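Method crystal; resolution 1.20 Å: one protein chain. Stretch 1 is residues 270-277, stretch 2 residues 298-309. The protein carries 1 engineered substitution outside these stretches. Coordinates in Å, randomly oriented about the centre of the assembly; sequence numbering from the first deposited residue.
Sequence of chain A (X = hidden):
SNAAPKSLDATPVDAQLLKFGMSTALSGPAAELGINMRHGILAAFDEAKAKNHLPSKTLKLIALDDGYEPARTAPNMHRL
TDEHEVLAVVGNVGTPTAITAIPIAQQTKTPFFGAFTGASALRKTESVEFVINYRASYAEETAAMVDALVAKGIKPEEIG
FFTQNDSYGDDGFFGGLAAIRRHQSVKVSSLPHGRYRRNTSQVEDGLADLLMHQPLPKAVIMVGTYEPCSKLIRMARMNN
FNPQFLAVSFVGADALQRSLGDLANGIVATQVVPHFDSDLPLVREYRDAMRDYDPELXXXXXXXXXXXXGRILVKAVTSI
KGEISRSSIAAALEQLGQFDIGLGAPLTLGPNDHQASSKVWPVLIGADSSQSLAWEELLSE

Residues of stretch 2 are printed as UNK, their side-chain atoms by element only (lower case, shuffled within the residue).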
ATOM      1  N   THR A 270       3.594  -7.941   6.635  1.00  8.93           N
ATOM      2  CA  THR A 270       4.624  -7.501   5.715  1.00  9.73           C
ATOM      3  C   THR A 270       4.367  -6.064   5.282  1.00  9.12           C
ATOM      4  O   THR A 270       3.245  -5.711   4.908  1.00 10.01           O
ATOM      5  CB  THR A 270       4.731  -8.415   4.486  1.00  8.53           C
ATOM      6  OG1 THR A 270       3.429  -8.675   3.957  1.00  9.59           O
ATOM      7  CG2 THR A 270       5.365  -9.738   4.857  1.00 11.01           C
ATOM      8  N   GLN A 271       5.413  -5.246   5.317  1.00  8.74           N
ATOM      9  CA  GLN A 271       5.335  -3.856   4.895  1.00  8.58           C
ATOM     10  C   GLN A 271       6.166  -3.599   3.651  1.00  8.44           C
ATOM     11  O   GLN A 271       7.127  -4.322   3.365  1.00  9.29           O
ATOM     12  CB  GLN A 271       5.797  -2.931   6.023  1.00  8.91           C
ATOM     13  CG  GLN A 271       5.110  -3.178   7.365  1.00  9.84           C
ATOM     14  CD  GLN A 271       3.601  -3.160   7.263  1.00  8.52           C
ATOM     15  OE1 GLN A 271       3.021  -2.246   6.686  1.00  9.18           O
ATOM     16  NE2 GLN A 271       2.956  -4.170   7.822  1.00  9.28           N
ATOM     17  N   VAL A 272       5.804  -2.542   2.931  1.00  8.22           N
ATOM     18  CA  VAL A 272       6.526  -2.123   1.743  1.00  8.50           C
ATOM     19  C   VAL A 272       7.396  -0.897   2.016  1.00  8.54           C
ATOM     20  O   VAL A 272       7.949  -0.299   1.087  1.00  9.10           O
ATOM     21  CB  VAL A 272       5.573  -1.867   0.562  1.00  8.79           C
ATOM     22  CG1 VAL A 272       4.853  -3.154   0.176  1.00 10.18           C
ATOM     23  CG2 VAL A 272       4.580  -0.755   0.901  1.00  9.61           C
ATOM     24  N   VAL A 273       7.517  -0.557   3.291  1.00  8.32           N
ATOM     25  CA  VAL A 273       8.349   0.539   3.780  1.00  9.35           C
ATOM     26  C   VAL A 273       9.071   0.034   5.027  1.00  9.36           C
ATOM     27  O   VAL A 273       8.603  -0.909   5.672  1.00  9.51           O
ATOM     28  CB  VAL A 273       7.500   1.786   4.157  1.00  9.11           C
ATOM     29  CG1 VAL A 273       6.827   2.369   2.916  1.00 10.22           C
ATOM     30  CG2 VAL A 273       6.464   1.440   5.226  1.00  9.89           C
ATOM     31  N   PRO A 274      10.209   0.644   5.381  1.00 10.35           N
ATOM     32  CA  PRO A 274      10.873   0.301   6.642  1.00 10.39           C
ATOM     33  C   PRO A 274      10.025   0.777   7.820  1.00 10.67           C
ATOM     34  O   PRO A 274       8.984   1.413   7.651  1.00 10.98           O
ATOM     35  CB  PRO A 274      12.194   1.064   6.556  1.00 12.85           C
ATOM     36  CG  PRO A 274      11.891   2.218   5.673  1.00 12.63           C
ATOM     37  CD  PRO A 274      10.931   1.696   4.648  1.00  9.97           C
ATOM     38  N   HIS A 275      10.445   0.439   9.031  1.00 12.33           N
ATOM     39  CA  HIS A 275       9.639   0.782  10.184  1.00 11.58           C
ATOM     40  C   HIS A 275       9.711   2.283  10.427  1.00 11.00           C
ATOM     41  O   HIS A 275      10.769   2.890  10.279  1.00 11.91           O
ATOM     42  CB  HIS A 275      10.100   0.028  11.424  1.00 13.69           C
ATOM     43  CG  HIS A 275       9.046  -0.047  12.474  1.00 11.85           C
ATOM     44  ND1 HIS A 275       8.641   1.054  13.198  1.00 12.96           N
ATOM     45  CD2 HIS A 275       8.260  -1.072  12.874  1.00 14.08           C
ATOM     46  CE1 HIS A 275       7.667   0.701  14.020  1.00 14.11           C
ATOM     47  NE2 HIS A 275       7.421  -0.586  13.846  1.00 13.85           N
ATOM     48  N   PHE A 276       8.591   2.885  10.806  1.00 11.06           N
ATOM     49  CA  PHE A 276       8.566   4.326  11.060  1.00 11.62           C
ATOM     50  C   PHE A 276       9.366   4.746  12.285  1.00 11.69           C
ATOM     51  O   PHE A 276       9.604   5.940  12.484  1.00 12.31           O
ATOM     52  CB  PHE A 276       7.132   4.863  11.118  1.00 12.73           C
ATOM     53  CG  PHE A 276       6.223   4.106  12.046  1.00 10.99           C
ATOM     54  CD1 PHE A 276       6.275   4.317  13.411  1.00 12.46           C
ATOM     55  CD2 PHE A 276       5.291   3.204  11.543  1.00 11.59           C
ATOM     56  CE1 PHE A 276       5.416   3.641  14.261  1.00 13.41           C
ATOM     57  CE2 PHE A 276       4.439   2.523  12.386  1.00 12.30           C
ATOM     58  CZ  PHE A 276       4.494   2.743  13.745  1.00 13.15           C
ATOM     59  N   ASP A 277       9.816   3.775  13.079  1.00 11.47           N
ATOM     60  CA  ASP A 277      10.702   4.061  14.199  1.00 13.76           C
ATOM     61  C   ASP A 277      12.183   3.912  13.828  1.00 14.70           C
ATOM     62  O   ASP A 277      13.056   4.130  14.673  1.00 16.31           O
ATOM     63  CB  ASP A 277      10.375   3.169  15.405  1.00 16.11           C
ATOM     64  CG  ASP A 277       9.049   3.532  16.068  1.00 20.34           C
ATOM     65  OD1 ASP A 277       8.632   4.706  15.995  1.00 18.51           O
ATOM     66  OD2 ASP A 277       8.428   2.637  16.682  1.00 23.91           O
ATOM     67  N   UNK A 298      -0.717  10.219  14.666  1.00 11.88           N
ATOM     68  CA  UNK A 298       0.177   9.093  14.946  1.00 13.81           C
ATOM     69  C   UNK A 298       0.959   8.710  13.702  1.00 12.55           C
ATOM     70  O   UNK A 298       0.458   8.862  12.584  1.00 13.83           O
ATOM     71  c   UNK A 298      -2.128   9.806  14.603  1.00 18.85           C
ATOM     72  c   UNK A 298      -2.034   8.302  14.548  1.00 21.22           C
ATOM     73  c   UNK A 298      -0.791   7.969  15.310  1.00 14.98           C
ATOM     74  N   UNK A 299       2.175   8.227  13.892  1.00 11.63           N
ATOM     75  CA  UNK A 299       2.950   7.692  12.777  1.00 11.70           C
ATOM     76  C   UNK A 299       2.335   6.374  12.315  1.00 11.24           C
ATOM     77  O   UNK A 299       1.677   5.687  13.098  1.00 12.58           O
ATOM     78  c   UNK A 299       6.554   8.360  14.082  1.00 15.50           C
ATOM     79  c   UNK A 299       5.114   8.699  13.755  1.00 14.67           C
ATOM     80  c   UNK A 299       5.025   9.869  12.782  1.00 15.49           C
ATOM     81  c   UNK A 299       4.398   7.469  13.195  1.00 13.19           C
ATOM     82  N   UNK A 300       2.532   6.023  11.048  1.00 10.35           N
ATOM     83  CA  UNK A 300       2.053   4.739  10.545  1.00 11.20           C
ATOM     84  C   UNK A 300       2.829   4.314   9.314  1.00  9.48           C
ATOM     85  O   UNK A 300       3.455   5.137   8.642  1.00  9.24           O
ATOM     86  c   UNK A 300       0.561   4.804  10.208  1.00 11.11           C
ATOM     87  o   UNK A 300       0.306   5.613   9.073  1.00 12.03           O
ATOM     88  N   UNK A 301       2.782   3.023   9.006  1.00  9.37           N
ATOM     89  CA  UNK A 301       3.395   2.557   7.771  1.00  8.34           C
ATOM     90  C   UNK A 301       2.716   3.190   6.562  1.00  8.54           C
ATOM     91  O   UNK A 301       3.344   3.365   5.525  1.00  8.80           O
ATOM     92  c   UNK A 301       3.957   0.295   8.803  1.00  9.35           C
ATOM     93  c   UNK A 301       5.891  -0.373  10.090  1.00 10.51           C
ATOM     94  c   UNK A 301       3.156  -0.399   9.690  1.00 10.52           C
ATOM     95  c   UNK A 301       3.713  -1.068  10.778  1.00 10.87           C
ATOM     96  c   UNK A 301       5.333   0.298   9.007  1.00 10.01           C
ATOM     97  c   UNK A 301       3.344   1.031   7.639  1.00  9.05           C
ATOM     98  c   UNK A 301       5.078  -1.062  10.966  1.00 11.57           C
ATOM     99  N   UNK A 302       1.429   3.504   6.693  1.00  8.70           N
ATOM    100  CA  UNK A 302       0.665   4.047   5.584  1.00  8.26           C
ATOM    101  C   UNK A 302       1.123   5.468   5.258  1.00  8.36           C
ATOM    102  O   UNK A 302       1.421   5.789   4.104  1.00  8.52           O
ATOM    103  c   UNK A 302      -1.628   4.611   4.727  1.00  9.73           C
ATOM    104  c   UNK A 302      -0.850   4.009   5.882  1.00  8.64           C
ATOM    105  c   UNK A 302      -1.321   2.576   6.146  1.00 10.84           C
ATOM    106  N   UNK A 303       1.195   6.332   6.263  1.00  8.14           N
ATOM    107  CA  UNK A 303       1.652   7.681   5.966  1.00  8.82           C
ATOM    108  C   UNK A 303       3.126   7.727   5.592  1.00  8.17           C
ATOM    109  O   UNK A 303       3.527   8.599   4.830  1.00  8.85           O
ATOM    110  o   UNK A 303       1.901   8.284   8.316  1.00  9.53           O
ATOM    111  c   UNK A 303       1.333   8.671   7.084  1.00  9.32           C
ATOM    112  N   UNK A 304       3.943   6.805   6.105  1.00  8.57           N
ATOM    113  CA  UNK A 304       5.326   6.729   5.660  1.00  8.69           C
ATOM    114  C   UNK A 304       5.379   6.428   4.168  1.00  8.15           C
ATOM    115  O   UNK A 304       6.153   7.045   3.438  1.00  8.94           O
ATOM    116  c   UNK A 304       8.371   6.634   5.926  1.00  9.98           C
ATOM    117  c   UNK A 304       6.096   5.683   6.467  1.00  9.04           C
ATOM    118  c   UNK A 304       7.516   5.364   5.998  1.00  8.47           C
ATOM    119  c   UNK A 304       8.146   4.373   6.949  1.00 10.14           C
ATOM    120  N   UNK A 305       4.542   5.505   3.689  1.00  8.29           N
ATOM    121  CA  UNK A 305       4.479   5.258   2.252  1.00  8.47           C
ATOM    122  C   UNK A 305       4.048   6.513   1.477  1.00  7.95           C
ATOM    123  O   UNK A 305       4.626   6.829   0.438  1.00  8.77           O
ATOM    124  o   UNK A 305       2.392   1.700   1.130  1.00  8.46           O
ATOM    125  o   UNK A 305       2.585   2.100  -1.023  1.00  8.89           O
ATOM    126  c   UNK A 305       3.567   4.069   1.932  1.00  8.72           C
ATOM    127  c   UNK A 305       3.551   3.690   0.462  1.00  9.27           C
ATOM    128  c   UNK A 305       2.795   2.406   0.174  1.00  8.45           C
ATOM    129  N   UNK A 306       3.039   7.225   1.972  1.00  7.78           N
ATOM    130  CA  UNK A 306       2.596   8.436   1.302  1.00  9.24           C
ATOM    131  C   UNK A 306       3.698   9.483   1.240  1.00  8.01           C
ATOM    132  O   UNK A 306       3.900  10.153   0.218  1.00  9.39           O
ATOM    133  N   UNK A 307       4.435   9.618   2.335  1.00  8.36           N
ATOM    134  CA  UNK A 307       5.561  10.534   2.396  1.00  9.49           C
ATOM    135  C   UNK A 307       6.637  10.173   1.370  1.00  8.85           C
ATOM    136  O   UNK A 307       7.175  11.045   0.689  1.00  9.67           O
ATOM    137  c   UNK A 307       7.265  12.813   4.048  1.00 10.70           C
ATOM    138  c   UNK A 307       6.128  10.579   3.820  1.00  9.50           C
ATOM    139  c   UNK A 307       8.399  13.597   4.147  1.00 10.44           C
ATOM    140  c   UNK A 307       8.629  10.857   3.941  1.00 10.47           C
ATOM    141  c   UNK A 307       7.362  11.431   3.943  1.00  9.45           C
ATOM    142  o   UNK A 307      10.804  13.732   4.241  1.00 12.84           O
ATOM    143  c   UNK A 307       9.763  11.633   4.049  1.00 10.47           C
ATOM    144  c   UNK A 307       9.645  12.996   4.141  1.00 10.51           C
ATOM    145  N   UNK A 308       6.959   8.889   1.262  1.00  9.12           N
ATOM    146  CA  UNK A 308       7.926   8.407   0.274  1.00  9.47           C
ATOM    147  C   UNK A 308       7.474   8.731  -1.147  1.00  9.22           C
ATOM    148  O   UNK A 308       8.263   9.231  -1.957  1.00  9.59           O
ATOM    149  c   UNK A 308       8.163   6.900   0.434  1.00  9.48           C
ATOM    150  c   UNK A 308       8.992   5.225   2.190  1.00 10.74           C
ATOM    151  c   UNK A 308       8.973   6.659   1.702  1.00  9.38           C
ATOM    152  c   UNK A 308       8.867   6.317  -0.798  1.00 10.50           C
ATOM    153  N   UNK A 309       6.208   8.475  -1.440  1.00  9.18           N
ATOM    154  CA  UNK A 309       5.647   8.825  -2.735  1.00 10.93           C
ATOM    155  C   UNK A 309       5.796  10.328  -3.009  1.00 10.04           C
ATOM    156  O   UNK A 309       6.240  10.728  -4.093  1.00 10.34           O
ATOM    157  c   UNK A 309       4.187   8.348  -2.824  1.00 10.36           C
ATOM    158  c   UNK A 309       4.141   6.832  -2.844  1.00 12.02           C
ATOM    159  c   UNK A 309       3.508   8.906  -4.058  1.00 11.87           C
TER

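Position 298 carries three side-chain carbons that close a ring onto the backbone nitrogen, and none comes near stretch 1. A ring of this kind makes it Pro298, an exposed residue whose fixed phi of -70° suits an extended lead-in to the helix.

At position 299 there are four carbons, forked at the second. The first, CB, lies 3.7 Å from CD1 of Phe276. The fork after a single methylene identifies Leu299, whose apolar side chain covers part of the partly exposed Phe276 ring.

Position 300 has one carbon and then one oxygen, directed away from stretch 1. This is Ser300, and its place is the N-cap: its OG accepts a hydrogen bond from the backbone N of position 303 at 3.0 Å, satisfying an amide that has no earlier helical carbonyl to bond. Its backbone meets stretch 1 instead, with C 3.5 Å from CD2 of Phe276.

Position 301 shows one carbon followed by a ring of six carbons without oxygen, hence Phe301. One face receives the side chain of Gln271, whose CG sits 3.8 Å from the ring centroid in a CH-pi contact; the edge of Phe276 approaches the opposite face, with centroids 4.9 Å apart and planes at 52°. The edge of Phe301 in turn points to the face of His275, CZ lying 3.7 Å from CD2 of His275. A flat apolar ring can use both faces and its rim in this way.

Position 302 bears one carbon carrying two more and points away from stretch 1: Val302, buried on another side of the helix.

Position 303, again one carbon and one oxygen, is Ser303. It is out of reach of stretch 1, and its OG is hydrogen-bonded elsewhere in the structure.

Position 304 has four carbons forked at the second, so it is Leu304. Its CD2 packs 3.8 Å from CG2 of Val273 and 3.2 Å from the O of Pro274, a branched end suited to a pocket lined by several residues.

At position 305 three carbons end in two oxygens: Glu305. Its OE1 lies 3.3 Å from CG2 of Val272, and both carboxylate oxygens are hydrogen-bonded elsewhere, which makes a buried acid tolerable. Its CB packs 3.8 Å from CG1 of Val273.

Position 306 has no side-chain atoms and is Gly306, buried within the helix.

Position 307, a six-carbon ring bearing an oxygen, is Tyr307, which does not reach stretch 1.

Position 308 forks at its first carbon, with one arm two carbons long: Ile308. That longer arm brings CD1 to 3.7 Å from CG1 of Val273.

Position 309, one carbon carrying two, is Val309, also out of reach.

The contact thus works by packing, with no hydrogen bond between the stretches. Val273 nestles against successive turns of the helix, touching Phe301, Leu304, Glu305 and Ile308, while the Phe301 ring is held between Gln271 and Phe276.

Stretch 2 (298-309) PLSFVSLEGYIV
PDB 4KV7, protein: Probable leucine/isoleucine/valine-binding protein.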